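Local coordinates for N(G),N(G)-dimethylarginine dimethylaminohydrolase (PDB 1H70), which hydrolyses asymmetric dimethylarginine and monomethylarginine, inhibitors of nitric oxide synthase, to citrulline and dimethylamine or methylamine, at residues 29-32 / 33-37; 59-62 / 63-66; 214-217 / 218-221; 222-225 / 226-229. The protein carries 1 engineered substitution. All coordinates share one frame; numbering follows the deposited sequence.

Contact 1: residues 29-32 / 33-37; sequences YAKA and LEQHN
Leu33 meets Tyr29 one helical turn back. Its N-H bonds to Tyr29 O at 2.9 Å. With CG anti to the backbone N in both (chi1 -179° for Tyr29, -166° for Leu33), the two side chains lean the same way. Leu33 CD1 lies 3.7 Å from Tyr29 OH, beside the phenol end of the ring. The phenol oxygen has its polar partner elsewhere, in Pro11 O. Glu34 N bonds to Ala30 O. A water gives one hydrogen to Ala30 O and the other to Glu34 OE2, 2.5 and 3.1 Å from it. The bent glutamate chain thus closes a second, solvent-mediated link on the exposed side. Gln35 N bonds to Lys31 O. Its CG sits 3.3 Å from that same Lys31 O, and its NE2 rests against Lys31 CE at 3.7 Å. The amide is fixed by Glu240 N and Ser239 OG. His36 N donates to Ala32 O at 2.9 Å, and this carbonyl also accepts from Tyr241 OH. Ala32, Gln35 and His36 are buried, against helix 239-242. The i to i+4 bonds are those of a regular alpha-helix, here the first turns of helix 29-43 in the beta-alpha-beta unit between strands 5-9 and 49-53.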
ATOM      1  N   TYR A  29      12.291  -5.953  16.660  1.00 14.19           N
ATOM      2  CA  TYR A  29      12.540  -4.552  16.328  1.00 14.91           C
ATOM      3  C   TYR A  29      13.868  -4.284  15.613  1.00 14.24           C
ATOM      4  O   TYR A  29      13.889  -3.624  14.562  1.00 12.88           O
ATOM      5  CB  TYR A  29      12.387  -3.629  17.554  1.00 16.67           C
ATOM      6  CG  TYR A  29      12.638  -2.183  17.156  1.00 19.94           C
ATOM      7  CD1 TYR A  29      11.822  -1.568  16.225  1.00 24.70           C
ATOM      8  CD2 TYR A  29      13.694  -1.458  17.680  1.00 24.64           C
ATOM      9  CE1 TYR A  29      12.030  -0.262  15.838  1.00 26.37           C
ATOM     10  CE2 TYR A  29      13.906  -0.132  17.294  1.00 25.91           C
ATOM     11  CZ  TYR A  29      13.071   0.444  16.368  1.00 27.45           C
ATOM     12  OH  TYR A  29      13.239   1.750  15.933  1.00 33.86           O
ATOM     13  N   ALA A  30      14.990  -4.806  16.121  1.00 13.25           N
ATOM     14  CA  ALA A  30      16.289  -4.555  15.487  1.00 13.15           C
ATOM     15  C   ALA A  30      16.313  -5.045  14.033  1.00 13.43           C
ATOM     16  O   ALA A  30      16.785  -4.355  13.133  1.00 11.97           O
ATOM     17  CB  ALA A  30      17.426  -5.197  16.285  1.00 14.36           C
ATOM     18  N   LYS A  31      15.789  -6.246  13.811  1.00 12.44           N
ATOM     19  CA  LYS A  31      15.738  -6.796  12.469  1.00 12.20           C
ATOM     20  C   LYS A  31      14.796  -5.983  11.564  1.00 11.70           C
ATOM     21  O   LYS A  31      15.091  -5.754  10.382  1.00 11.28           O
ATOM     22  CB  LYS A  31      15.318  -8.265  12.551  1.00 13.54           C
ATOM     23  CG  LYS A  31      15.314  -8.972  11.212  1.00 16.15           C
ATOM     24  CD  LYS A  31      15.116 -10.474  11.443  1.00 19.22           C
ATOM     25  CE  LYS A  31      14.982 -11.191  10.105  1.00 22.47           C
ATOM     26  NZ  LYS A  31      14.356 -12.551  10.292  1.00 26.92           N
ATOM     27  N   ALA A  32      13.690  -5.493  12.114  1.00 11.38           N
ATOM     28  CA  ALA A  32      12.731  -4.694  11.332  1.00 11.41           C
ATOM     29  C   ALA A  32      13.380  -3.395  10.891  1.00 11.52           C
ATOM     30  O   ALA A  32      13.129  -2.912   9.796  1.00 11.68           O
ATOM     31  CB  ALA A  32      11.500  -4.389  12.133  1.00 11.14           C
ATOM     32  N   LEU A  33      14.202  -2.828  11.767  1.00 11.81           N
ATOM     33  CA  LEU A  33      14.905  -1.585  11.439  1.00 13.05           C
ATOM     34  C   LEU A  33      15.822  -1.826  10.243  1.00 12.81           C
ATOM     35  O   LEU A  33      15.867  -1.024   9.299  1.00 11.20           O
ATOM     36  CB  LEU A  33      15.676  -1.130  12.669  1.00 14.67           C
ATOM     37  CG  LEU A  33      16.216   0.279  12.702  1.00 16.83           C
ATOM     38  CD1 LEU A  33      15.048   1.272  12.703  1.00 15.90           C
ATOM     39  CD2 LEU A  33      17.101   0.443  13.961  1.00 20.63           C
ATOM     40  N   GLU A  34      16.547  -2.938  10.261  1.00 12.33           N
ATOM     41  CA  GLU A  34      17.443  -3.234   9.145  1.00 13.47           C
ATOM     42  C   GLU A  34      16.644  -3.452   7.862  1.00 12.44           C
ATOM     43  O   GLU A  34      17.079  -3.065   6.783  1.00 11.76           O
ATOM     44  CB  GLU A  34      18.323  -4.457   9.420  1.00 15.08           C
ATOM     45  CG  GLU A  34      19.256  -4.315  10.618  1.00 18.99           C
ATOM     46  CD  GLU A  34      20.430  -3.365  10.376  1.00 23.09           C
ATOM     47  OE1 GLU A  34      20.982  -3.343   9.261  1.00 25.85           O
ATOM     48  OE2 GLU A  34      20.808  -2.645  11.318  1.00 28.55           O
ATOM     49  N   GLN A  35      15.478  -4.101   7.954  1.00 11.47           N
ATOM     50  CA  GLN A  35      14.711  -4.319   6.733  1.00  9.82           C
ATOM     51  C   GLN A  35      14.155  -3.014   6.159  1.00  9.22           C
ATOM     52  O   GLN A  35      14.080  -2.854   4.946  1.00  8.66           O
ATOM     53  CB  GLN A  35      13.578  -5.328   6.984  1.00 10.39           C
ATOM     54  CG  GLN A  35      14.139  -6.700   7.414  1.00 10.23           C
ATOM     55  CD  GLN A  35      13.084  -7.793   7.542  1.00 11.70           C
ATOM     56  OE1 GLN A  35      11.909  -7.524   7.780  1.00 10.70           O
ATOM     57  NE2 GLN A  35      13.531  -9.060   7.408  1.00 12.27           N
ATOM     58  N   HIS A  36      13.730  -2.104   7.045  1.00  8.91           N
ATOM     59  CA  HIS A  36      13.167  -0.841   6.585  1.00  9.46           C
ATOM     60  C   HIS A  36      14.292  -0.018   5.925  1.00  9.58           C
ATOM     61  O   HIS A  36      14.074   0.665   4.941  1.00 10.02           O
ATOM     62  CB  HIS A  36      12.509  -0.063   7.743  1.00  8.70           C
ATOM     63  CG  HIS A  36      11.744   1.157   7.308  1.00  8.66           C
ATOM     64  ND1 HIS A  36      10.399   1.147   7.020  1.00 10.08           N
ATOM     65  CD2 HIS A  36      12.156   2.433   7.097  1.00  6.96           C
ATOM     66  CE1 HIS A  36      10.003   2.366   6.671  1.00  5.73           C
ATOM     67  NE2 HIS A  36      11.058   3.159   6.712  1.00 11.62           N
ATOM     68  N   ASN A  37      15.496  -0.114   6.479  1.00  9.44           N
ATOM     69  CA  ASN A  37      16.639   0.580   5.917  1.00  9.88           C
ATOM     70  C   ASN A  37      16.889  -0.008   4.532  1.00  9.75           C
ATOM     71  O   ASN A  37      17.071   0.728   3.570  1.00  9.77           O
ATOM     72  CB  ASN A  37      17.859   0.440   6.822  1.00  9.92           C
ATOM     73  CG  ASN A  37      19.069   1.183   6.293  1.00 12.76           C
ATOM     74  OD1 ASN A  37      19.027   2.411   6.059  1.00 15.29           O
ATOM     75  ND2 ASN A  37      20.161   0.442   6.092  1.00 12.02           N
TER
HETATM   76  O   HOH W   1      18.766  -2.902  13.667  1.00 21.28           O

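Contact 2: residues 59-62 / 63-66; sequences FPDS and VFVE. With CIR (citrulline), chain B.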
ATOM      1  N   PHE A  59       1.981   4.935  18.030  1.00 12.79           N
ATOM      2  CA  PHE A  59       1.332   4.234  16.930  1.00 12.38           C
ATOM      3  C   PHE A  59       2.200   3.095  16.391  1.00 11.15           C
ATOM      4  O   PHE A  59       2.966   3.256  15.446  1.00 13.45           O
ATOM      5  CB  PHE A  59       0.974   5.209  15.797  1.00 11.61           C
ATOM      6  CG  PHE A  59      -0.026   6.265  16.210  1.00 13.49           C
ATOM      7  CD1 PHE A  59       0.413   7.543  16.549  1.00 12.38           C
ATOM      8  CD2 PHE A  59      -1.379   5.983  16.282  1.00 12.87           C
ATOM      9  CE1 PHE A  59      -0.474   8.504  16.941  1.00 12.47           C
ATOM     10  CE2 PHE A  59      -2.279   6.941  16.681  1.00 13.12           C
ATOM     11  CZ  PHE A  59      -1.823   8.211  17.016  1.00 12.12           C
ATOM     12  N   PRO A  60       2.080   1.918  17.001  1.00 10.95           N
ATOM     13  CA  PRO A  60       2.865   0.742  16.615  1.00  9.79           C
ATOM     14  C   PRO A  60       2.904   0.434  15.108  1.00  9.41           C
ATOM     15  O   PRO A  60       3.929  -0.000  14.571  1.00  9.76           O
ATOM     16  CB  PRO A  60       2.119  -0.388  17.322  1.00 10.78           C
ATOM     17  CG  PRO A  60       1.637   0.263  18.593  1.00 11.55           C
ATOM     18  CD  PRO A  60       1.195   1.659  18.164  1.00 10.56           C
ATOM     19  N   ASP A  61       1.787   0.651  14.428  1.00  9.12           N
ATOM     20  CA  ASP A  61       1.677   0.353  12.995  1.00  9.10           C
ATOM     21  C   ASP A  61       1.888   1.574  12.105  1.00  9.44           C
ATOM     22  O   ASP A  61       1.629   1.506  10.893  1.00  9.15           O
ATOM     23  CB  ASP A  61       0.291  -0.224  12.706  1.00  9.52           C
ATOM     24  CG  ASP A  61       0.099  -1.623  13.248  1.00 11.43           C
ATOM     25  OD1 ASP A  61       0.779  -2.537  12.725  1.00 11.74           O
ATOM     26  OD2 ASP A  61      -0.725  -1.847  14.170  1.00 12.48           O
ATOM     27  N   SER A  62       2.399   2.683  12.649  1.00  9.82           N
ATOM     28  CA  SER A  62       2.571   3.919  11.871  1.00 10.39           C
ATOM     29  C   SER A  62       3.611   3.861  10.724  1.00 10.05           C
ATOM     30  O   SER A  62       3.625   4.699   9.808  1.00  9.28           O
ATOM     31  CB  SER A  62       2.743   5.143  12.809  1.00 10.33           C
ATOM     32  OG  SER A  62       3.915   4.994  13.573  1.00 10.45           O
ATOM     33  N   VAL A  63       4.414   2.802  10.687  1.00  9.40           N
ATOM     34  CA  VAL A  63       5.345   2.546   9.606  1.00  8.79           C
ATOM     35  C   VAL A  63       4.559   2.285   8.330  1.00  7.97           C
ATOM     36  O   VAL A  63       5.063   2.507   7.229  1.00  8.15           O
ATOM     37  CB  VAL A  63       6.235   1.305   9.920  1.00  8.94           C
ATOM     38  CG1 VAL A  63       5.391   0.038  10.056  1.00  9.75           C
ATOM     39  CG2 VAL A  63       7.325   1.111   8.866  1.00  9.19           C
ATOM     40  N   PHE A  64       3.318   1.812   8.465  1.00  7.59           N
ATOM     41  CA  PHE A  64       2.466   1.547   7.311  1.00  8.55           C
ATOM     42  C   PHE A  64       1.725   2.803   6.855  1.00  8.83           C
ATOM     43  O   PHE A  64       0.482   2.914   6.927  1.00  7.97           O
ATOM     44  CB  PHE A  64       1.482   0.407   7.618  1.00  8.70           C
ATOM     45  CG  PHE A  64       2.202  -0.866   8.006  1.00  8.84           C
ATOM     46  CD1 PHE A  64       1.918  -1.503   9.205  1.00 10.64           C
ATOM     47  CD2 PHE A  64       3.173  -1.385   7.172  1.00 10.65           C
ATOM     48  CE1 PHE A  64       2.591  -2.663   9.561  1.00 10.91           C
ATOM     49  CE2 PHE A  64       3.857  -2.568   7.518  1.00 11.85           C
ATOM     50  CZ  PHE A  64       3.552  -3.204   8.707  1.00 11.31           C
ATOM     51  N   VAL A  65       2.508   3.749   6.347  1.00  8.30           N
ATOM     52  CA  VAL A  65       1.997   5.042   5.896  1.00  8.09           C
ATOM     53  C   VAL A  65       1.036   4.966   4.707  1.00  9.07           C
ATOM     54  O   VAL A  65       0.303   5.941   4.439  1.00  7.25           O
ATOM     55  CB  VAL A  65       3.144   6.029   5.557  1.00  8.58           C
ATOM     56  CG1 VAL A  65       3.955   6.326   6.815  1.00  8.15           C
ATOM     57  CG2 VAL A  65       4.028   5.486   4.408  1.00 10.50           C
ATOM     58  N   GLU A  66       0.994   3.828   4.017  1.00  8.42           N
ATOM     59  CA  GLU A  66       0.023   3.681   2.940  1.00  9.06           C
ATOM     60  C   GLU A  66      -1.411   3.889   3.429  1.00  9.21           C
ATOM     61  O   GLU A  66      -2.192   4.455   2.704  1.00 10.14           O
ATOM     62  CB  GLU A  66       0.128   2.281   2.316  1.00 10.04           C
ATOM     63  CG  GLU A  66      -1.014   1.918   1.378  1.00  9.56           C
ATOM     64  CD  GLU A  66      -0.604   0.917   0.321  1.00  9.32           C
ATOM     65  OE1 GLU A  66      -0.651  -0.299   0.608  1.00  8.06           O
ATOM     66  OE2 GLU A  66      -0.248   1.327  -0.791  1.00  9.72           O
TER
HETATM   67  C   CIR B 500      -2.628  -3.374  10.524  1.00 10.28           C
HETATM   68  O   CIR B 500      -3.293  -2.327  10.257  1.00 11.16           O
HETATM   69  OXT CIR B 500      -3.239  -4.430  10.973  1.00 11.56           O
HETATM   70  CA  CIR B 500      -1.148  -3.416  10.256  1.00 10.18           C
HETATM   71  N   CIR B 500      -0.493  -4.339  11.202  1.00  9.74           N
HETATM   72  C3  CIR B 500      -0.893  -3.857   8.793  1.00  9.08           C
HETATM   73  C4  CIR B 500      -1.379  -2.757   7.831  1.00 10.61           C
HETATM   74  C5  CIR B 500      -1.160  -3.212   6.398  1.00 12.76           C
HETATM   75  N6  CIR B 500      -1.547  -2.160   5.448  1.00 11.81           N
HETATM   76  C7  CIR B 500      -1.323  -2.196   4.145  1.00 13.29           C
HETATM   77  O7  CIR B 500      -0.742  -3.140   3.586  1.00 12.13           O
HETATM   78  N8  CIR B 500      -1.732  -1.150   3.400  1.00 12.44           N
HETATM   79  O   HOH W   2       5.633   1.688  13.578  1.00 14.89           O
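Phe64 turns back beside Asp61, and this is the tight part of the contact. Phe64 N bonds to Asp61 O at 3.0 Å, with the donor well above the carbonyl plane. The CB of Phe64 is 3.5 Å from the same oxygen. Asp61 OD1 comes to the ring edge, in its plane, 3.6 Å from CE1. Val63 CG1 lies over the centre of one ring face, 3.7 Å above the plane. Citrulline C3 also comes near the ring, 3.7 Å from Phe64 CD1. Citrulline is gripped at both ends. Its amino N bonds to Asp61 OD1 at 2.7 Å, and its N8 bonds to Glu66 OE1 at 3.1 Å. Leu19 N holds the other aspartate oxygen. Arg254 and Lys165 form salt bridges with Glu66 OE2, and Ser249 OG shares Glu66 OE1.

The other end of the segment is looser. Phe59 and Pro60 make no contact with 63-66 and are partly exposed. A water bridges there from Pro60 O to Val63 N, the second bond weak. Ser62 ties this end down, with OG and N both donating to Phe59 O. Two type I turns, Phe59 to Ser62 and Asp61 to Phe64, the second running into an inverse gamma turn centred on Phe64, build this wall of the substrate pocket.

Contact 3: residues 214-217 / 218-221; sequences IMPA and GYPR
Tyr219 lies against Pro216 through the CD1-CE1 side of its ring. Pro216 CB is 3.7 Å from Tyr219 CE1, and Pro216 CG is 3.8 Å from Tyr219 CD1. The two side chains cross at about a right angle. Pro216 O comes to the ring edge in its plane, 3.6 Å from Tyr219 CD1. Ala217 O is 3.6 Å from Tyr219 CE1. Met215 meets the backbone end of Tyr219: its CE is 4.2 Å from Tyr219 CB and 3.7 Å from Tyr219 O. A bend at chi3 (-61°) turns that methyl group out of the line of the methionine chain.

Further out, a water bridges the bend. It donates to Pro216 O and accepts from Tyr219 N, at 2.8 Å in each case. The water links the two backbone groups, which are too far apart to bond directly. Gly218 sits at the bend, with phi 100° and psi 17°, backbone angles that leave little room for a side chain beside Ala217 O. Tyr219 then stands at the N-cap position, and Pro220 opens the helix. Glu200 OE2 accepts from Arg221 N in the first turn of helix 220-227.

Backbone bonds join Met215 and Ala217 to strand 232-236, and Ile214 to Ile207 of strand 207-209. The segment is therefore the link from central strand 212-216 of this three-stranded mixed sheet into helix 220-227.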
ATOM      1  N   ILE A 214       9.745  -3.392  -6.721  1.00 11.64           N
ATOM      2  CA  ILE A 214      10.301  -3.787  -5.426  1.00 11.19           C
ATOM      3  C   ILE A 214       9.410  -4.878  -4.848  1.00 10.53           C
ATOM      4  O   ILE A 214       8.180  -4.703  -4.785  1.00 10.14           O
ATOM      5  CB  ILE A 214      10.429  -2.583  -4.480  1.00 11.89           C
ATOM      6  CG1 ILE A 214      11.491  -1.605  -5.032  1.00 14.79           C
ATOM      7  CG2 ILE A 214      10.839  -3.047  -3.084  1.00 13.08           C
ATOM      8  CD1 ILE A 214      11.560  -0.265  -4.309  1.00 16.29           C
ATOM      9  N   MET A 215       9.986  -6.013  -4.468  1.00 10.07           N
ATOM     10  CA  MET A 215       9.167  -7.126  -3.992  1.00 10.18           C
ATOM     11  C   MET A 215       9.859  -7.775  -2.799  1.00 11.19           C
ATOM     12  O   MET A 215      11.075  -7.579  -2.611  1.00 11.88           O
ATOM     13  CB  MET A 215       9.010  -8.177  -5.117  1.00 10.87           C
ATOM     14  CG  MET A 215      10.323  -8.903  -5.369  1.00 10.92           C
ATOM     15  SD  MET A 215      10.212 -10.240  -6.617  1.00 11.43           S
ATOM     16  CE  MET A 215       9.049 -11.281  -5.818  1.00  9.25           C
ATOM     17  N   PRO A 216       9.109  -8.538  -2.006  1.00 11.78           N
ATOM     18  CA  PRO A 216       9.687  -9.263  -0.862  1.00 12.15           C
ATOM     19  C   PRO A 216      10.675 -10.327  -1.350  1.00 13.15           C
ATOM     20  O   PRO A 216      10.476 -10.975  -2.407  1.00 13.01           O
ATOM     21  CB  PRO A 216       8.478  -9.937  -0.211  1.00 11.90           C
ATOM     22  CG  PRO A 216       7.429  -9.998  -1.273  1.00 13.23           C
ATOM     23  CD  PRO A 216       7.662  -8.784  -2.139  1.00 12.12           C
ATOM     24  N   ALA A 217      11.752 -10.498  -0.593  1.00 12.92           N
ATOM     25  CA  ALA A 217      12.763 -11.500  -0.943  1.00 13.79           C
ATOM     26  C   ALA A 217      12.264 -12.881  -0.500  1.00 14.71           C
ATOM     27  O   ALA A 217      11.547 -12.970   0.495  1.00 14.68           O
ATOM     28  CB  ALA A 217      14.065 -11.184  -0.260  1.00 14.04           C
ATOM     29  N   GLY A 218      12.629 -13.927  -1.246  1.00 14.94           N
ATOM     30  CA  GLY A 218      12.213 -15.281  -0.909  1.00 14.83           C
ATOM     31  C   GLY A 218      11.034 -15.853  -1.681  1.00 15.39           C
ATOM     32  O   GLY A 218      10.444 -16.860  -1.267  1.00 15.87           O
ATOM     33  N   TYR A 219      10.683 -15.247  -2.813  1.00 14.07           N
ATOM     34  CA  TYR A 219       9.542 -15.674  -3.634  1.00 14.40           C
ATOM     35  C   TYR A 219      10.040 -15.773  -5.075  1.00 13.96           C
ATOM     36  O   TYR A 219       9.777 -14.937  -5.923  1.00 14.20           O
ATOM     37  CB  TYR A 219       8.364 -14.698  -3.422  1.00 13.99           C
ATOM     38  CG  TYR A 219       7.964 -14.645  -1.943  1.00 14.57           C
ATOM     39  CD1 TYR A 219       8.411 -13.624  -1.110  1.00 15.80           C
ATOM     40  CD2 TYR A 219       7.187 -15.656  -1.372  1.00 15.26           C
ATOM     41  CE1 TYR A 219       8.064 -13.609   0.243  1.00 15.49           C
ATOM     42  CE2 TYR A 219       6.843 -15.637  -0.037  1.00 16.01           C
ATOM     43  CZ  TYR A 219       7.278 -14.609   0.773  1.00 14.44           C
ATOM     44  OH  TYR A 219       6.922 -14.617   2.110  1.00 13.67           O
ATOM     45  N   PRO A 220      10.805 -16.826  -5.353  1.00 14.81           N
ATOM     46  CA  PRO A 220      11.432 -16.983  -6.672  1.00 14.98           C
ATOM     47  C   PRO A 220      10.530 -17.145  -7.883  1.00 15.67           C
ATOM     48  O   PRO A 220      10.914 -16.665  -8.960  1.00 15.15           O
ATOM     49  CB  PRO A 220      12.341 -18.217  -6.521  1.00 13.99           C
ATOM     50  CG  PRO A 220      12.044 -18.834  -5.214  1.00 15.42           C
ATOM     51  CD  PRO A 220      11.153 -17.915  -4.420  1.00 15.14           C
ATOM     52  N   ARG A 221       9.381 -17.797  -7.754  1.00 15.93           N
ATOM     53  CA  ARG A 221       8.536 -17.971  -8.932  1.00 16.70           C
ATOM     54  C   ARG A 221       7.948 -16.631  -9.384  1.00 16.45           C
ATOM     55  O   ARG A 221       7.878 -16.320 -10.561  1.00 15.97           O
ATOM     56  CB  ARG A 221       7.433 -18.989  -8.685  1.00 17.07           C
ATOM     57  CG  ARG A 221       7.935 -20.434  -8.579  1.00 18.94           C
ATOM     58  CD  ARG A 221       6.808 -21.405  -8.238  1.00 20.66           C
ATOM     59  NE  ARG A 221       5.887 -21.483  -9.370  1.00 22.93           N
ATOM     60  CZ  ARG A 221       4.738 -22.149  -9.386  1.00 22.96           C
ATOM     61  NH1 ARG A 221       4.316 -22.810  -8.317  1.00 23.20           N
ATOM     62  NH2 ARG A 221       3.999 -22.136 -10.489  1.00 25.56           N
TER
HETATM   63  O   HOH W   3      11.580 -12.911  -4.128  1.00 14.40           O

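Contact 4: residues 222-225 / 226-229; sequences TREK and IARL
Ile226, Ala227 and Arg228 bond through their backbone N-H groups to Thr222, Arg223 and Glu224 O, in regular i to i+4 fashion. Leu229 N instead bonds to Ile226 O, a shorter step along the chain.

On the inner side, Ile226 CD1 packs on Thr222 CG2 at 3.6 Å. Both groups face the sheet, where Ile226 also meets Val213 and Val233. The hydroxyl of Thr222 has its own partner in Glu200. Ile226 CG1 sits close over Thr222 O, 3.1 Å away.

The outer side is charged. Glu224 has CG anti to its backbone N (chi1 -176°), and a bend at chi2 carries the carboxylate along the helix toward Arg228. OE2 forms a salt bridge with Arg228 NH1 at 3.6 Å. It meets the guanidinium at its edge, near its plane, with the two flat groups turned 40° apart. The same oxygen lies beside the aliphatic CD of Arg228, at 3.1 Å. The bent Arg223 chain brings NE within 4.0 Å of Ala227 CB. Farther along, Leu229 CD1 touches Lys225 O at 3.4 Å.

The pairing of opposite charges is long and lies on the surface, so its contribution is likely to be modest. The methyl contact of Thr222 with Ile226 and the backbone bonds probably do more to join the turns.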
ATOM      1  N   THR A 222       7.513 -15.855  -8.397  1.00 15.14           N
ATOM      2  CA  THR A 222       6.942 -14.551  -8.652  1.00 15.06           C
ATOM      3  C   THR A 222       7.994 -13.600  -9.192  1.00 14.66           C
ATOM      4  O   THR A 222       7.749 -12.828 -10.114  1.00 13.12           O
ATOM      5  CB  THR A 222       6.345 -13.985  -7.348  1.00 14.64           C
ATOM      6  OG1 THR A 222       5.238 -14.801  -6.936  1.00 15.19           O
ATOM      7  CG2 THR A 222       5.801 -12.575  -7.608  1.00 15.02           C
ATOM      8  N   ARG A 223       9.198 -13.676  -8.635  1.00 15.17           N
ATOM      9  CA  ARG A 223      10.293 -12.841  -9.106  1.00 16.73           C
ATOM     10  C   ARG A 223      10.556 -13.085 -10.589  1.00 16.85           C
ATOM     11  O   ARG A 223      10.811 -12.159 -11.358  1.00 15.55           O
ATOM     12  CB  ARG A 223      11.537 -13.124  -8.262  1.00 16.98           C
ATOM     13  CG  ARG A 223      12.767 -12.345  -8.667  1.00 20.71           C
ATOM     14  CD  ARG A 223      13.646 -13.208  -9.542  1.00 26.41           C
ATOM     15  NE  ARG A 223      14.400 -12.495 -10.558  1.00 30.92           N
ATOM     16  CZ  ARG A 223      15.337 -11.583 -10.337  1.00 32.75           C
ATOM     17  NH1 ARG A 223      15.652 -11.219  -9.100  1.00 34.87           N
ATOM     18  NH2 ARG A 223      15.963 -11.023 -11.364  1.00 33.27           N
ATOM     19  N   GLU A 224      10.486 -14.342 -11.011  1.00 18.34           N
ATOM     20  CA  GLU A 224      10.723 -14.634 -12.433  1.00 19.46           C
ATOM     21  C   GLU A 224       9.551 -14.199 -13.319  1.00 19.65           C
ATOM     22  O   GLU A 224       9.759 -13.739 -14.463  1.00 19.64           O
ATOM     23  CB  GLU A 224      11.077 -16.115 -12.625  1.00 20.92           C
ATOM     24  CG  GLU A 224      11.423 -16.491 -14.059  1.00 25.25           C
ATOM     25  CD  GLU A 224      12.670 -15.809 -14.601  1.00 29.08           C
ATOM     26  OE1 GLU A 224      13.440 -15.197 -13.831  1.00 31.51           O
ATOM     27  OE2 GLU A 224      12.890 -15.890 -15.831  1.00 33.67           O
ATOM     28  N   LYS A 225       8.328 -14.321 -12.808  1.00 18.95           N
ATOM     29  CA  LYS A 225       7.155 -13.884 -13.566  1.00 19.51           C
ATOM     30  C   LYS A 225       7.229 -12.373 -13.831  1.00 19.44           C
ATOM     31  O   LYS A 225       6.909 -11.912 -14.918  1.00 19.80           O
ATOM     32  CB  LYS A 225       5.863 -14.306 -12.872  1.00 20.66           C
ATOM     33  CG  LYS A 225       5.678 -15.817 -12.752  1.00 23.07           C
ATOM     34  CD  LYS A 225       4.325 -16.185 -12.142  1.00 25.96           C
ATOM     35  CE  LYS A 225       4.235 -17.685 -11.876  1.00 28.28           C
ATOM     36  NZ  LYS A 225       2.926 -18.211 -12.336  1.00 31.99           N
ATOM     37  N   ILE A 226       7.702 -11.600 -12.850  1.00 17.71           N
ATOM     38  CA  ILE A 226       7.857 -10.148 -13.017  1.00 17.37           C
ATOM     39  C   ILE A 226       9.054  -9.787 -13.896  1.00 17.72           C
ATOM     40  O   ILE A 226       8.957  -9.001 -14.836  1.00 18.09           O
ATOM     41  CB  ILE A 226       8.018  -9.507 -11.614  1.00 16.97           C
ATOM     42  CG1 ILE A 226       6.815  -9.917 -10.766  1.00 15.22           C
ATOM     43  CG2 ILE A 226       8.144  -7.986 -11.716  1.00 15.29           C
ATOM     44  CD1 ILE A 226       6.946  -9.568  -9.278  1.00 15.74           C
ATOM     45  N   ALA A 227      10.196 -10.390 -13.604  1.00 17.99           N
ATOM     46  CA  ALA A 227      11.423 -10.125 -14.347  1.00 19.06           C
ATOM     47  C   ALA A 227      11.277 -10.296 -15.857  1.00 19.02           C
ATOM     48  O   ALA A 227      11.751  -9.472 -16.660  1.00 18.59           O
ATOM     49  CB  ALA A 227      12.538 -11.083 -13.840  1.00 18.95           C
ATOM     50  N   ARG A 228      10.601 -11.364 -16.258  1.00 19.80           N
ATOM     51  CA  ARG A 228      10.422 -11.633 -17.678  1.00 21.31           C
ATOM     52  C   ARG A 228       9.583 -10.582 -18.389  1.00 21.59           C
ATOM     53  O   ARG A 228       9.691 -10.402 -19.601  1.00 22.54           O
ATOM     54  CB  ARG A 228       9.891 -13.042 -17.871  1.00 21.41           C
ATOM     55  CG  ARG A 228      10.874 -14.066 -17.335  1.00 23.33           C
ATOM     56  CD  ARG A 228      10.434 -15.475 -17.666  1.00 26.14           C
ATOM     57  NE  ARG A 228      10.296 -15.607 -19.116  1.00 26.88           N
ATOM     58  CZ  ARG A 228      11.326 -15.839 -19.910  1.00 25.27           C
ATOM     59  NH1 ARG A 228      12.534 -15.960 -19.385  1.00 26.82           N
ATOM     60  NH2 ARG A 228      11.146 -15.945 -21.220  1.00 28.03           N
ATOM     61  N   LEU A 229       8.774  -9.840 -17.643  1.00 21.41           N
ATOM     62  CA  LEU A 229       7.982  -8.793 -18.255  1.00 21.13           C
ATOM     63  C   LEU A 229       8.840  -7.593 -18.665  1.00 21.24           C
ATOM     64  O   LEU A 229       8.412  -6.803 -19.513  1.00 22.46           O
ATOM     65  CB  LEU A 229       6.810  -8.404 -17.356  1.00 21.44           C
ATOM     66  CG  LEU A 229       5.737  -9.501 -17.336  1.00 21.24           C
ATOM     67  CD1 LEU A 229       4.921  -9.447 -16.067  1.00 23.79           C
ATOM     68  CD2 LEU A 229       4.858  -9.406 -18.569  1.00 20.19           C
TER

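Overall arrangement
Contacts 1 and 2 lie on one side of the chain's centre, with their own centres 14 Å apart. They touch where His36 ND1 meets Val63 CG2 at 3.6 Å. Contact 2 lines the citrulline pocket directly. Contact 1 stands behind it, with the Ala32 side chain about 12 Å from the ligand and about 7 Å from that of Ile244. Contacts 3 and 4 follow each other on helix 220-227, their centres 10 Å apart. Met215 SD packs on Arg223 CB at 3.6 Å to join them. Pro216 of contact 3 is about 10 Å from the engineered Ser250, side chain to side chain. Contact 4 is remote, centred 29 Å from contact 2.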